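Local coordinates for TRNA nucleotidyl transferase-related protein (Thermotoga maritima, PDB 3H38), which adds the CCA end to tRNA, probably building it from bound CTP and ATP with magnesium, as the C-terminal, class II CCA-adding part of a longer protein, at residues A[8-13]-A[46-51]; A[314-319]-A[352-357]; A[27-32]-A[73-78]; A[176-181]-A[240-245]; A[382-387]-A[395-400]. One frame throughout, in Å; residues are numbered along the deposited sequence.

How the contacts relate
All five contacts are held across their segments by apolar side chains, but their burial and makeup differ. Contact 4 is the most central, its touching residues all buried, and its helix 177-187 carries nucleotide-binding arginines. Contact 2 is buried too, among the helices that follow, and joins a valine methyl to a tyrosine ring, the tyrosine hydroxyl and a nearby glutamate being bonded elsewhere. Contacts 1 and 3 are partly buried, alternate along the chain and use consecutive helices, 8-14 and 17-32; contact 1 is purely leucine, whereas contact 3 adds a phenylalanine pair. Contact 5 is peripheral, about 71 Å from contact 3 between centres, and gathers a few aliphatic residues near the C-terminal end.

Contact 1: residues A[8-13]-A[46-51]; sequences SKLLVE and DLLLGI
Leu47 and Leu10 supply most of the 191 Å² buried here, with Leu11 third, and the closest approaches of all three are between methyl and methine carbons. Leu10 and Leu47 reach toward each other tip to tip, CD1 of Leu10 lying 3.6 Å from CG of Leu47. With its CG anti to the backbone N (chi1 176°), Leu47 is carried from helix 42-49 toward helix 8-14. The Leu47 and Leu11 side chains cross nearly at right angles, bringing Leu47 CD2 within 3.4 Å of Leu11 CD2, a tight approach for two methyls. The same Leu10 CD1 also lies 3.8 Å from CD2 of Leu48, whose end bends back although its CB points away. At Leu47 an alanine would probably open a gap between the helices and cost Leu10 and Leu11 their main apolar partner. Just beyond, helix 42-49 closes in a Schellman motif: Gly50 has positive phi, and Ile51 N bonds to Asp46 O at 2.7 Å. Around the contact, Arg14, the last residue of helix 8-14, donates from NH1 to Leu47 O, Val15 touches the Leu47 side chain, and Leu48 rests on Tyr155 and Leu158 of helix 154-159.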
# COMPACT_ATOMS: atom_id res chain seq x y z
N SER A 8 22.52 22.30 12.28
CA SER A 8 23.25 21.59 13.32
C SER A 8 22.54 21.53 14.64
O SER A 8 22.50 20.47 15.26
CB SER A 8 24.65 22.22 13.54
OG SER A 8 25.53 21.68 12.59
N LYS A 9 22.00 22.64 15.09
CA LYS A 9 21.28 22.70 16.33
C LYS A 9 20.07 21.82 16.27
O LYS A 9 19.86 21.03 17.15
CB LYS A 9 20.86 24.11 16.62
CG LYS A 9 21.90 24.96 17.20
CD LYS A 9 21.42 26.36 17.32
CE LYS A 9 21.39 27.05 15.99
NZ LYS A 9 21.92 28.44 15.98
N LEU A 10 19.33 21.90 15.19
CA LEU A 10 18.14 21.13 14.99
C LEU A 10 18.43 19.64 15.03
O LEU A 10 17.68 18.91 15.58
CB LEU A 10 17.53 21.52 13.67
CG LEU A 10 16.06 21.39 13.31
CD1 LEU A 10 15.80 20.61 12.12
CD2 LEU A 10 15.20 20.97 14.44
N LEU A 11 19.54 19.20 14.48
CA LEU A 11 19.90 17.79 14.50
C LEU A 11 20.18 17.32 15.92
O LEU A 11 19.71 16.25 16.33
CB LEU A 11 21.14 17.52 13.64
CG LEU A 11 21.05 17.46 12.11
CD1 LEU A 11 22.43 17.67 11.52
CD2 LEU A 11 20.45 16.14 11.60
N VAL A 12 20.97 18.09 16.66
CA VAL A 12 21.34 17.68 18.01
C VAL A 12 20.09 17.67 18.89
O VAL A 12 19.92 16.81 19.75
CB VAL A 12 22.51 18.51 18.64
CG1 VAL A 12 23.40 19.07 17.55
CG2 VAL A 12 21.99 19.63 19.51
N GLU A 13 19.19 18.62 18.64
CA GLU A 13 17.92 18.63 19.34
C GLU A 13 17.10 17.38 19.01
O GLU A 13 16.73 16.62 19.90
CB GLU A 13 17.12 19.90 19.04
CG GLU A 13 15.98 20.07 20.03
CD GLU A 13 14.74 20.75 19.47
OE1 GLU A 13 14.87 21.74 18.71
OE2 GLU A 13 13.61 20.31 19.81
N ASP A 46 11.57 14.67 7.22
CA ASP A 46 11.04 14.30 8.52
C ASP A 46 11.69 15.11 9.65
O ASP A 46 10.99 15.64 10.51
CB ASP A 46 11.15 12.79 8.73
CG ASP A 46 10.24 12.01 7.74
OD1 ASP A 46 9.26 12.59 7.23
OD2 ASP A 46 10.49 10.81 7.46
N LEU A 47 13.01 15.25 9.61
CA LEU A 47 13.71 16.08 10.60
C LEU A 47 13.09 17.47 10.67
O LEU A 47 12.76 17.96 11.76
CB LEU A 47 15.23 16.17 10.31
CG LEU A 47 16.03 17.10 11.24
CD1 LEU A 47 16.11 16.53 12.64
CD2 LEU A 47 17.44 17.34 10.72
N LEU A 48 12.93 18.11 9.52
CA LEU A 48 12.46 19.49 9.48
C LEU A 48 10.98 19.59 9.91
O LEU A 48 10.58 20.58 10.53
CB LEU A 48 12.68 20.10 8.09
CG LEU A 48 14.15 20.27 7.65
CD1 LEU A 48 14.25 20.67 6.20
CD2 LEU A 48 14.89 21.31 8.52
N LEU A 49 10.18 18.58 9.59
CA LEU A 49 8.78 18.51 10.07
C LEU A 49 8.70 18.09 11.53
O LEU A 49 7.63 18.14 12.13
CB LEU A 49 7.93 17.55 9.22
CG LEU A 49 7.62 18.09 7.82
CD1 LEU A 49 7.03 17.03 6.92
CD2 LEU A 49 6.72 19.35 7.91
N GLY A 50 9.83 17.68 12.10
CA GLY A 50 9.86 17.18 13.45
C GLY A 50 9.13 15.85 13.55
O GLY A 50 8.38 15.62 14.50
N ILE A 51 9.35 14.99 12.57
CA ILE A 51 8.72 13.67 12.52
C ILE A 51 9.77 12.58 12.67
O ILE A 51 10.66 12.45 11.85
CB ILE A 51 7.99 13.45 11.19
CG1 ILE A 51 6.77 14.37 11.10
CG2 ILE A 51 7.60 11.97 11.00
CD1 ILE A 51 5.98 14.19 9.80

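Contact 2: residues A[314-319]-A[352-357]; sequences RHVEKS and LAYLSG
Val316 and Tyr354 make the one apolar side-chain contact of this small interface, which buries 87 Å². CG1 of Val316 lies 4.1 Å from CE1 of Tyr354, approaching the ring obliquely, and the two side chains pass side by side, pointing opposite ways. Because Val316 CG1 stands anti to its own nitrogen (chi1 174°), this methyl is the branch that reaches the ring. The phenol end passes the helix backbone more loosely, with Tyr354 OH 4.3 Å from Glu317 CA.

Polar bonds anchor both sides elsewhere. Tyr354 OH is hydrogen-bonded to Glu289 OE1, and Glu317 OE1 accepts from Phe290 N, so one loop holds both polar ends. Within helix 309-328, His315 O is gripped twice: Ser319 OG donates to it at 3.0 Å and Ser319 N at 2.9 Å, from opposite faces of the carbonyl plane. That hydroxyl also sits over the centre of the His315 ring.

Tyr354 belongs to a type I turn that starts at Leu352, the last residue of helix 345-352, and runs to Leu355. Val316 also packs on Thr347, His350 and Phe351 of that helix, while Lys259 of helix 254-274 and Ala320 of helix 309-328 touch Tyr354.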
# COMPACT_ATOMS: atom_id res chain seq x y z
N ARG A 314 -17.55 -11.14 -9.39
CA ARG A 314 -18.81 -11.40 -10.04
C ARG A 314 -19.79 -12.06 -9.10
O ARG A 314 -20.98 -11.78 -9.14
CB ARG A 314 -18.59 -12.24 -11.30
CG ARG A 314 -18.00 -11.41 -12.41
CD ARG A 314 -17.83 -12.17 -13.70
NE ARG A 314 -17.61 -11.23 -14.81
CZ ARG A 314 -17.02 -11.56 -15.95
NH1 ARG A 314 -16.87 -10.64 -16.90
NH2 ARG A 314 -16.59 -12.79 -16.14
N HIS A 315 -19.29 -12.93 -8.22
CA HIS A 315 -20.15 -13.52 -7.21
C HIS A 315 -20.80 -12.41 -6.38
O HIS A 315 -22.00 -12.42 -6.16
CB HIS A 315 -19.37 -14.50 -6.33
CG HIS A 315 -20.18 -15.12 -5.24
ND1 HIS A 315 -21.38 -15.78 -5.47
CD2 HIS A 315 -19.98 -15.21 -3.90
CE1 HIS A 315 -21.87 -16.23 -4.34
NE2 HIS A 315 -21.04 -15.90 -3.36
N VAL A 316 -20.01 -11.43 -5.95
CA VAL A 316 -20.54 -10.36 -5.10
C VAL A 316 -21.45 -9.44 -5.90
O VAL A 316 -22.57 -9.15 -5.48
CB VAL A 316 -19.40 -9.56 -4.38
CG1 VAL A 316 -19.94 -8.36 -3.60
CG2 VAL A 316 -18.64 -10.48 -3.44
N GLU A 317 -21.00 -9.00 -7.07
CA GLU A 317 -21.83 -8.08 -7.84
C GLU A 317 -23.16 -8.72 -8.20
O GLU A 317 -24.17 -8.03 -8.31
CB GLU A 317 -21.11 -7.55 -9.08
CG GLU A 317 -20.78 -8.60 -10.12
CD GLU A 317 -19.85 -8.07 -11.21
OE1 GLU A 317 -18.76 -7.53 -10.88
OE2 GLU A 317 -20.22 -8.19 -12.40
N LYS A 318 -23.18 -10.04 -8.37
CA LYS A 318 -24.41 -10.71 -8.77
C LYS A 318 -25.30 -11.04 -7.58
O LYS A 318 -26.52 -10.91 -7.66
CB LYS A 318 -24.11 -11.97 -9.59
CG LYS A 318 -23.60 -11.68 -10.99
CD LYS A 318 -23.22 -12.96 -11.73
CE LYS A 318 -22.72 -12.65 -13.14
NZ LYS A 318 -23.77 -12.03 -13.99
N SER A 319 -24.69 -11.44 -6.46
CA SER A 319 -25.46 -11.83 -5.27
C SER A 319 -25.75 -10.66 -4.32
O SER A 319 -26.47 -10.82 -3.33
CB SER A 319 -24.75 -12.95 -4.51
OG SER A 319 -23.73 -12.43 -3.69
N LEU A 352 -19.21 -6.11 2.58
CA LEU A 352 -19.40 -4.99 3.50
C LEU A 352 -19.42 -3.63 2.80
O LEU A 352 -19.94 -2.66 3.35
CB LEU A 352 -18.36 -5.02 4.62
CG LEU A 352 -18.57 -6.14 5.65
CD1 LEU A 352 -17.25 -6.49 6.31
CD2 LEU A 352 -19.61 -5.73 6.67
N ALA A 353 -18.86 -3.56 1.59
CA ALA A 353 -18.87 -2.28 0.88
C ALA A 353 -20.28 -1.82 0.52
O ALA A 353 -20.51 -0.65 0.26
CB ALA A 353 -17.98 -2.32 -0.37
N TYR A 354 -21.24 -2.74 0.54
CA TYR A 354 -22.60 -2.41 0.15
C TYR A 354 -23.47 -2.02 1.34
O TYR A 354 -24.63 -1.59 1.17
CB TYR A 354 -23.25 -3.61 -0.52
CG TYR A 354 -22.98 -3.75 -1.99
CD1 TYR A 354 -21.88 -4.45 -2.46
CD2 TYR A 354 -23.86 -3.20 -2.92
CE1 TYR A 354 -21.65 -4.59 -3.82
CE2 TYR A 354 -23.64 -3.33 -4.28
CZ TYR A 354 -22.53 -4.02 -4.73
OH TYR A 354 -22.33 -4.15 -6.09
N LEU A 355 -22.97 -2.19 2.56
CA LEU A 355 -23.88 -1.90 3.66
C LEU A 355 -23.43 -0.96 4.79
O LEU A 355 -22.24 -0.66 4.98
CB LEU A 355 -24.54 -3.17 4.21
CG LEU A 355 -23.71 -4.28 4.82
CD1 LEU A 355 -23.80 -5.52 3.95
CD2 LEU A 355 -22.27 -3.82 5.05
N SER A 356 -24.45 -0.48 5.49
CA SER A 356 -24.30 0.35 6.67
C SER A 356 -25.47 0.06 7.59
O SER A 356 -26.34 -0.74 7.26
CB SER A 356 -24.26 1.83 6.27
OG SER A 356 -25.21 2.09 5.26
N GLY A 357 -25.47 0.71 8.75
CA GLY A 357 -26.55 0.58 9.71
C GLY A 357 -26.91 -0.82 10.16
O GLY A 357 -26.07 -1.59 10.65

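Contact 3: residues A[27-32]-A[73-78]; sequences GKFGDE and RFLPGK
Phe29 puts the tip of its ring, CZ, 3.6 Å from CB of Phe74. The two rings form an oblique pair, with centroids 5.4 Å apart and planes at 39°, the side chains lying antiparallel. Leu75 comes to the edge of the Phe29 ring, near its plane, where CG is 4.1 Å from Phe29 CE1. Phe29 has its CG beside the backbone N (chi1 -59°), which carries the ring out from helix 17-32 to both residues. An alanine in place of Phe29 would probably open a gap between helix 17-32 and the loop and deprive Phe74 and Leu75 of the ring they lean on.

One shell outward, Tyr70 meets Phe29 edge-to-face and also touches the Phe74 ring. Its OH is hydrogen-bonded to Glu32 OE2, tying it to the helix that bears Phe29. The other oxygen, Glu32 OE1, forms a salt bridge with Lys28 NZ at 3.2 Å, met on the anti side and 28° out of the carboxylate plane.

The loop links helix 64-72, whose Phe67 and Ala71 also touch Phe29, to strand 77-80 at one margin of the head-domain sheet; Leu75 packs back on Leu22 and Leu25 of helix 17-32.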
# COMPACT_ATOMS: atom_id res chain seq x y z
N GLY A 27 30.75 10.88 8.31
CA GLY A 27 31.29 12.09 7.71
C GLY A 27 32.80 11.96 7.71
O GLY A 27 33.47 12.17 6.69
N LYS A 28 33.31 11.59 8.87
CA LYS A 28 34.73 11.41 9.10
C LYS A 28 35.35 10.39 8.18
O LYS A 28 36.40 10.66 7.65
CB LYS A 28 34.99 11.08 10.55
CG LYS A 28 36.04 11.90 11.23
CD LYS A 28 37.44 11.48 10.88
CE LYS A 28 38.31 12.66 10.40
NZ LYS A 28 39.76 12.39 10.22
N PHE A 29 34.70 9.24 7.98
CA PHE A 29 35.15 8.26 6.98
C PHE A 29 35.17 8.88 5.60
O PHE A 29 36.02 8.54 4.78
CB PHE A 29 34.26 7.02 6.93
CG PHE A 29 34.15 6.28 8.22
CD1 PHE A 29 33.10 5.40 8.44
CD2 PHE A 29 35.09 6.46 9.22
CE1 PHE A 29 33.00 4.72 9.64
CE2 PHE A 29 34.99 5.78 10.42
CZ PHE A 29 33.94 4.91 10.63
N GLY A 30 34.22 9.78 5.34
CA GLY A 30 34.12 10.42 4.03
C GLY A 30 35.43 11.13 3.73
O GLY A 30 36.04 10.89 2.69
N ASP A 31 35.86 11.99 4.64
CA ASP A 31 37.11 12.72 4.51
C ASP A 31 38.32 11.80 4.36
O ASP A 31 39.23 12.08 3.59
CB ASP A 31 37.34 13.61 5.73
CG ASP A 31 36.49 14.85 5.70
OD1 ASP A 31 35.69 14.98 4.75
OD2 ASP A 31 36.63 15.70 6.62
N GLU A 32 38.32 10.70 5.11
CA GLU A 32 39.48 9.83 5.16
C GLU A 32 39.62 9.02 3.88
O GLU A 32 40.67 8.43 3.63
CB GLU A 32 39.40 8.90 6.37
CG GLU A 32 39.77 9.60 7.68
CD GLU A 32 39.37 8.79 8.90
OE1 GLU A 32 39.66 9.24 10.02
OE2 GLU A 32 38.75 7.71 8.74
N ARG A 73 35.04 -1.73 8.60
CA ARG A 73 36.08 -2.08 9.53
C ARG A 73 36.18 -1.24 10.75
O ARG A 73 37.11 -1.37 11.51
CB ARG A 73 37.43 -2.12 8.86
CG ARG A 73 37.75 -1.04 7.96
CD ARG A 73 39.21 -0.97 7.84
NE ARG A 73 39.64 -0.80 6.48
CZ ARG A 73 40.63 -0.02 6.10
NH1 ARG A 73 41.31 0.66 6.99
NH2 ARG A 73 40.95 0.09 4.82
N PHE A 74 35.21 -0.38 10.96
CA PHE A 74 35.20 0.45 12.15
C PHE A 74 33.82 0.34 12.76
O PHE A 74 33.61 0.68 13.92
CB PHE A 74 35.57 1.89 11.82
CG PHE A 74 36.88 2.01 11.10
CD1 PHE A 74 36.93 1.92 9.72
CD2 PHE A 74 38.06 2.19 11.80
CE1 PHE A 74 38.14 2.01 9.05
CE2 PHE A 74 39.27 2.29 11.13
CZ PHE A 74 39.30 2.20 9.75
N LEU A 75 32.90 -0.17 11.95
CA LEU A 75 31.53 -0.43 12.37
C LEU A 75 31.21 -1.89 12.10
O LEU A 75 30.69 -2.23 11.04
CB LEU A 75 30.56 0.43 11.58
CG LEU A 75 30.79 1.94 11.63
CD1 LEU A 75 29.70 2.63 10.84
CD2 LEU A 75 30.80 2.41 13.07
N PRO A 76 31.52 -2.76 13.07
CA PRO A 76 31.34 -4.21 12.90
C PRO A 76 29.90 -4.56 12.54
O PRO A 76 28.99 -4.39 13.35
CB PRO A 76 31.70 -4.76 14.28
CG PRO A 76 32.61 -3.72 14.88
CD PRO A 76 32.07 -2.42 14.39
N GLY A 77 29.71 -5.05 11.32
CA GLY A 77 28.40 -5.45 10.85
C GLY A 77 28.48 -6.29 9.59
O GLY A 77 29.57 -6.61 9.11
N LYS A 78 27.33 -6.63 9.04
CA LYS A 78 27.29 -7.44 7.85
C LYS A 78 27.05 -6.62 6.61
O LYS A 78 26.14 -5.84 6.54
CB LYS A 78 26.24 -8.53 7.98
CG LYS A 78 25.36 -8.74 6.81
CD LYS A 78 24.18 -9.53 7.24
CE LYS A 78 23.58 -10.31 6.10
NZ LYS A 78 22.14 -10.47 6.31

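Contact 4: residues A[176-181]-A[240-245]; sequences TRILRA and FDVIKH
Val242 touches Ile178 and Leu179 with a different methyl each, a division set by its first torsion. CG1 stands anti to the backbone N (chi1 165°) and CG2 anti to the carbonyl carbon, and with CB directed toward helix 177-187 both branches point across. Ile178 uses CG2, its short branch, which lies opposite its own nitrogen about the CA-CB bond. Leu179 has its CG beside the nitrogen (chi1 -64°), and the end of its chain swings nearer although its CB points neither toward nor away from the other segment.

Val242 CG2 lies 3.8 Å from Ile178 CG2, the two side chains running alongside one another in opposing senses. Val242 CG1 is 3.7 Å from Leu179 CD2 and meets it at a slant. All three residues are buried, and Met237 of helix 230-239 touches both Leu179 and Val242. Before Val242, Asp241 takes positive phi in a Schellman motif that ends helix 230-239. Its OD2 forms a salt bridge with Lys244 NZ, long and weak at 3.5 Å.

Helix 177-187 is thus packed on one flank by aliphatic residues, while Arg177 and Arg180 project elsewhere and bind CTP and ATP in other structures of this protein. Arg180 is held in this model by salt bridges to Asp130 and Glu220. Arg177 lies near the start of the helix that packs here, and Asp174 just before it; together they match the Asp-x-x-Arg part of the EDxxR motif of class II CCA-adding enzymes, which in relatives reads the incoming base.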
# COMPACT_ATOMS: atom_id res chain seq x y z
N THR A 176 4.52 7.89 -12.57
CA THR A 176 4.31 7.23 -11.29
C THR A 176 4.18 8.31 -10.18
O THR A 176 3.50 8.11 -9.18
CB THR A 176 5.45 6.21 -11.07
OG1 THR A 176 4.91 4.89 -11.04
CG2 THR A 176 6.30 6.51 -9.87
N ARG A 177 4.76 9.47 -10.44
CA ARG A 177 4.73 10.60 -9.53
C ARG A 177 3.37 11.25 -9.46
O ARG A 177 3.10 12.10 -8.59
CB ARG A 177 5.76 11.65 -9.96
CG ARG A 177 7.20 11.31 -9.59
CD ARG A 177 8.22 12.07 -10.49
NE ARG A 177 9.52 11.43 -10.42
CZ ARG A 177 10.59 11.73 -11.16
NH1 ARG A 177 10.55 12.70 -12.07
NH2 ARG A 177 11.70 11.05 -10.96
N ILE A 178 2.50 10.86 -10.39
CA ILE A 178 1.14 11.37 -10.37
C ILE A 178 0.46 10.82 -9.11
O ILE A 178 -0.19 11.56 -8.39
CB ILE A 178 0.38 11.01 -11.65
CG1 ILE A 178 0.87 11.88 -12.82
CG2 ILE A 178 -1.15 11.16 -11.43
CD1 ILE A 178 0.43 11.36 -14.19
N LEU A 179 0.65 9.53 -8.85
CA LEU A 179 0.06 8.85 -7.69
C LEU A 179 0.82 9.23 -6.42
O LEU A 179 0.19 9.49 -5.38
CB LEU A 179 0.03 7.32 -7.90
CG LEU A 179 -0.87 6.82 -9.07
CD1 LEU A 179 -0.66 5.36 -9.42
CD2 LEU A 179 -2.34 7.03 -8.74
N ARG A 180 2.15 9.32 -6.53
CA ARG A 180 3.00 9.71 -5.39
C ARG A 180 2.69 11.10 -4.86
O ARG A 180 2.73 11.32 -3.63
CB ARG A 180 4.48 9.63 -5.76
CG ARG A 180 4.99 8.23 -6.00
CD ARG A 180 6.36 8.24 -6.60
NE ARG A 180 7.30 8.81 -5.67
CZ ARG A 180 7.95 8.10 -4.76
NH1 ARG A 180 8.79 8.70 -3.91
NH2 ARG A 180 7.75 6.79 -4.70
N ALA A 181 2.37 12.03 -5.76
CA ALA A 181 2.00 13.39 -5.34
C ALA A 181 0.75 13.37 -4.47
O ALA A 181 0.72 13.93 -3.39
CB ALA A 181 1.81 14.30 -6.54
N PHE A 240 -8.90 14.03 -10.01
CA PHE A 240 -7.93 14.27 -11.08
C PHE A 240 -8.17 13.40 -12.31
O PHE A 240 -7.40 13.47 -13.26
CB PHE A 240 -6.49 14.07 -10.59
CG PHE A 240 -5.93 15.26 -9.83
CD1 PHE A 240 -6.09 16.55 -10.32
CD2 PHE A 240 -5.25 15.08 -8.64
CE1 PHE A 240 -5.56 17.64 -9.63
CE2 PHE A 240 -4.73 16.16 -7.96
CZ PHE A 240 -4.89 17.45 -8.46
N ASP A 241 -9.22 12.59 -12.28
CA ASP A 241 -9.52 11.67 -13.38
C ASP A 241 -8.54 10.52 -13.53
O ASP A 241 -8.49 9.89 -14.57
CB ASP A 241 -9.62 12.42 -14.70
CG ASP A 241 -10.86 13.28 -14.79
OD1 ASP A 241 -10.79 14.38 -15.38
OD2 ASP A 241 -11.89 12.87 -14.24
N VAL A 242 -7.78 10.23 -12.48
CA VAL A 242 -6.74 9.19 -12.57
C VAL A 242 -7.35 7.80 -12.67
O VAL A 242 -6.91 6.97 -13.48
CB VAL A 242 -5.81 9.23 -11.33
CG1 VAL A 242 -4.99 7.96 -11.22
CG2 VAL A 242 -4.93 10.47 -11.35
N ILE A 243 -8.36 7.54 -11.84
CA ILE A 243 -8.87 6.18 -11.75
C ILE A 243 -9.22 5.59 -13.11
O ILE A 243 -8.87 4.45 -13.40
CB ILE A 243 -10.12 6.07 -10.88
CG1 ILE A 243 -9.86 6.64 -9.50
CG2 ILE A 243 -10.56 4.61 -10.83
CD1 ILE A 243 -11.07 6.67 -8.61
N LYS A 244 -9.92 6.37 -13.94
CA LYS A 244 -10.34 5.88 -15.26
C LYS A 244 -9.16 5.59 -16.22
O LYS A 244 -9.22 4.65 -17.02
CB LYS A 244 -11.39 6.80 -15.91
CG LYS A 244 -10.88 7.75 -16.99
CD LYS A 244 -10.67 9.19 -16.50
CE LYS A 244 -11.67 10.19 -17.11
NZ LYS A 244 -12.96 10.29 -16.34
N HIS A 245 -8.09 6.39 -16.12
CA HIS A 245 -6.87 6.11 -16.89
C HIS A 245 -6.11 4.93 -16.32
O HIS A 245 -5.25 4.36 -16.99
CB HIS A 245 -5.95 7.31 -16.93
CG HIS A 245 -6.44 8.41 -17.80
ND1 HIS A 245 -6.35 8.37 -19.17
CD2 HIS A 245 -7.01 9.60 -17.49
CE1 HIS A 245 -6.85 9.49 -19.68
NE2 HIS A 245 -7.26 10.25 -18.68

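Contact 5: residues A[382-387]-A[395-400]; sequences YLIRKG and GEVLEK
Beside Ile384, which meets Val397 and Leu398 where a short, weakly bonded helix and helix 392-407 are joined by a loop, the flat groups of segment 382-387 gather among themselves. Tyr382 CE2 sits over the centre of one face of the Arg385 guanidinium, 4.3 Å above its plane. At the edge of the Tyr382 ring, in its plane, lies CE of Lys386. These residues are exposed and do not reach segment 395-400. The chain leaves helix 381-384 through an inverse gamma turn centred on Lys386. This far C-terminal region is consistent with the tail of class II CCA-adding enzymes and lies away from the nucleotide- and magnesium-binding residues.

Between the two helices a single branch of Ile384 does the work. Its CG1 stands beside the backbone N (chi1 -75°), and the chain then extends to put CD1 at the surface of the longer helix. That methyl slants past Val397, lying 3.6 Å from CG1. Ile394, a turn earlier, touches Ile384 as well. With Leu398 the approach is tip to tip, both its methyls touching the isoleucine end from the same side: Ile384 CD1 is 3.5 Å from Leu398 CD1 and 3.8 Å from Leu398 CD2.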
# COMPACT_ATOMS: atom_id res chain seq x y z
N TYR A 382 -18.37 -40.26 8.95
CA TYR A 382 -18.21 -41.57 9.54
C TYR A 382 -19.00 -41.82 10.82
O TYR A 382 -19.16 -42.97 11.23
CB TYR A 382 -16.72 -41.94 9.66
CG TYR A 382 -16.39 -42.96 8.62
CD1 TYR A 382 -16.72 -44.28 8.82
CD2 TYR A 382 -15.85 -42.58 7.40
CE1 TYR A 382 -16.48 -45.23 7.85
CE2 TYR A 382 -15.59 -43.53 6.42
CZ TYR A 382 -15.92 -44.86 6.66
OH TYR A 382 -15.69 -45.83 5.73
N LEU A 383 -19.52 -40.77 11.45
CA LEU A 383 -20.48 -40.96 12.53
C LEU A 383 -21.78 -41.34 11.85
O LEU A 383 -22.64 -42.01 12.43
CB LEU A 383 -20.66 -39.70 13.38
CG LEU A 383 -21.09 -39.96 14.84
CD1 LEU A 383 -22.56 -40.36 14.99
CD2 LEU A 383 -20.18 -41.02 15.47
N ILE A 384 -21.91 -40.92 10.60
CA ILE A 384 -23.11 -41.16 9.82
C ILE A 384 -23.14 -42.54 9.17
O ILE A 384 -24.17 -43.21 9.20
CB ILE A 384 -23.34 -40.05 8.76
CG1 ILE A 384 -23.83 -38.76 9.43
CG2 ILE A 384 -24.34 -40.51 7.72
CD1 ILE A 384 -24.43 -37.75 8.47
N ARG A 385 -22.01 -42.97 8.60
CA ARG A 385 -21.95 -44.29 7.99
C ARG A 385 -22.31 -45.44 8.96
O ARG A 385 -22.55 -46.57 8.54
CB ARG A 385 -20.61 -44.55 7.29
CG ARG A 385 -20.65 -44.51 5.76
CD ARG A 385 -20.15 -43.21 5.16
NE ARG A 385 -19.29 -43.47 3.99
CZ ARG A 385 -18.52 -42.58 3.37
NH1 ARG A 385 -18.47 -41.32 3.79
NH2 ARG A 385 -17.78 -42.96 2.32
N LYS A 386 -22.36 -45.14 10.26
CA LYS A 386 -22.91 -46.08 11.23
C LYS A 386 -24.43 -45.88 11.33
O LYS A 386 -24.95 -45.38 12.33
CB LYS A 386 -22.25 -45.92 12.60
CG LYS A 386 -20.79 -45.43 12.55
CD LYS A 386 -19.81 -46.48 11.99
CE LYS A 386 -18.45 -45.87 11.62
NZ LYS A 386 -17.69 -45.21 12.75
N GLY A 387 -25.14 -46.26 10.26
CA GLY A 387 -26.59 -46.09 10.19
C GLY A 387 -27.09 -45.70 8.81
O GLY A 387 -28.29 -45.81 8.54
N GLY A 395 -23.49 -35.78 3.04
CA GLY A 395 -23.09 -34.39 2.95
C GLY A 395 -24.30 -33.49 3.08
O GLY A 395 -24.30 -32.52 3.84
N GLU A 396 -25.33 -33.82 2.31
CA GLU A 396 -26.60 -33.12 2.42
C GLU A 396 -26.98 -33.05 3.89
O GLU A 396 -27.22 -31.98 4.44
CB GLU A 396 -27.70 -33.83 1.62
CG GLU A 396 -27.61 -33.67 0.10
CD GLU A 396 -28.61 -34.54 -0.67
OE1 GLU A 396 -29.33 -35.34 -0.03
OE2 GLU A 396 -28.67 -34.42 -1.91
N VAL A 397 -27.02 -34.22 4.54
CA VAL A 397 -27.36 -34.31 5.95
C VAL A 397 -26.50 -33.41 6.84
O VAL A 397 -27.02 -32.66 7.64
CB VAL A 397 -27.23 -35.75 6.47
CG1 VAL A 397 -27.44 -35.79 7.97
CG2 VAL A 397 -28.22 -36.65 5.76
N LEU A 398 -25.18 -33.49 6.68
CA LEU A 398 -24.26 -32.72 7.52
C LEU A 398 -24.52 -31.23 7.42
O LEU A 398 -24.46 -30.51 8.41
CB LEU A 398 -22.80 -33.02 7.16
CG LEU A 398 -22.12 -34.24 7.79
CD1 LEU A 398 -22.88 -34.70 9.03
CD2 LEU A 398 -21.97 -35.36 6.79
N GLU A 399 -24.81 -30.76 6.21
CA GLU A 399 -25.06 -29.34 6.03
C GLU A 399 -26.42 -28.92 6.57
O GLU A 399 -26.58 -27.81 7.06
CB GLU A 399 -24.89 -28.92 4.57
CG GLU A 399 -24.73 -27.42 4.41
CD GLU A 399 -24.12 -27.05 3.08
OE1 GLU A 399 -24.57 -27.59 2.05
OE2 GLU A 399 -23.18 -26.23 3.06
N LYS A 400 -27.41 -29.79 6.48
CA LYS A 400 -28.70 -29.50 7.08
C LYS A 400 -28.56 -29.40 8.58
O LYS A 400 -29.16 -28.58 9.22
CB LYS A 400 -29.72 -30.55 6.70
CG LYS A 400 -30.32 -30.33 5.35
CD LYS A 400 -29.28 -30.14 4.28
CE LYS A 400 -29.88 -30.41 2.94
NZ LYS A 400 -28.92 -30.31 1.82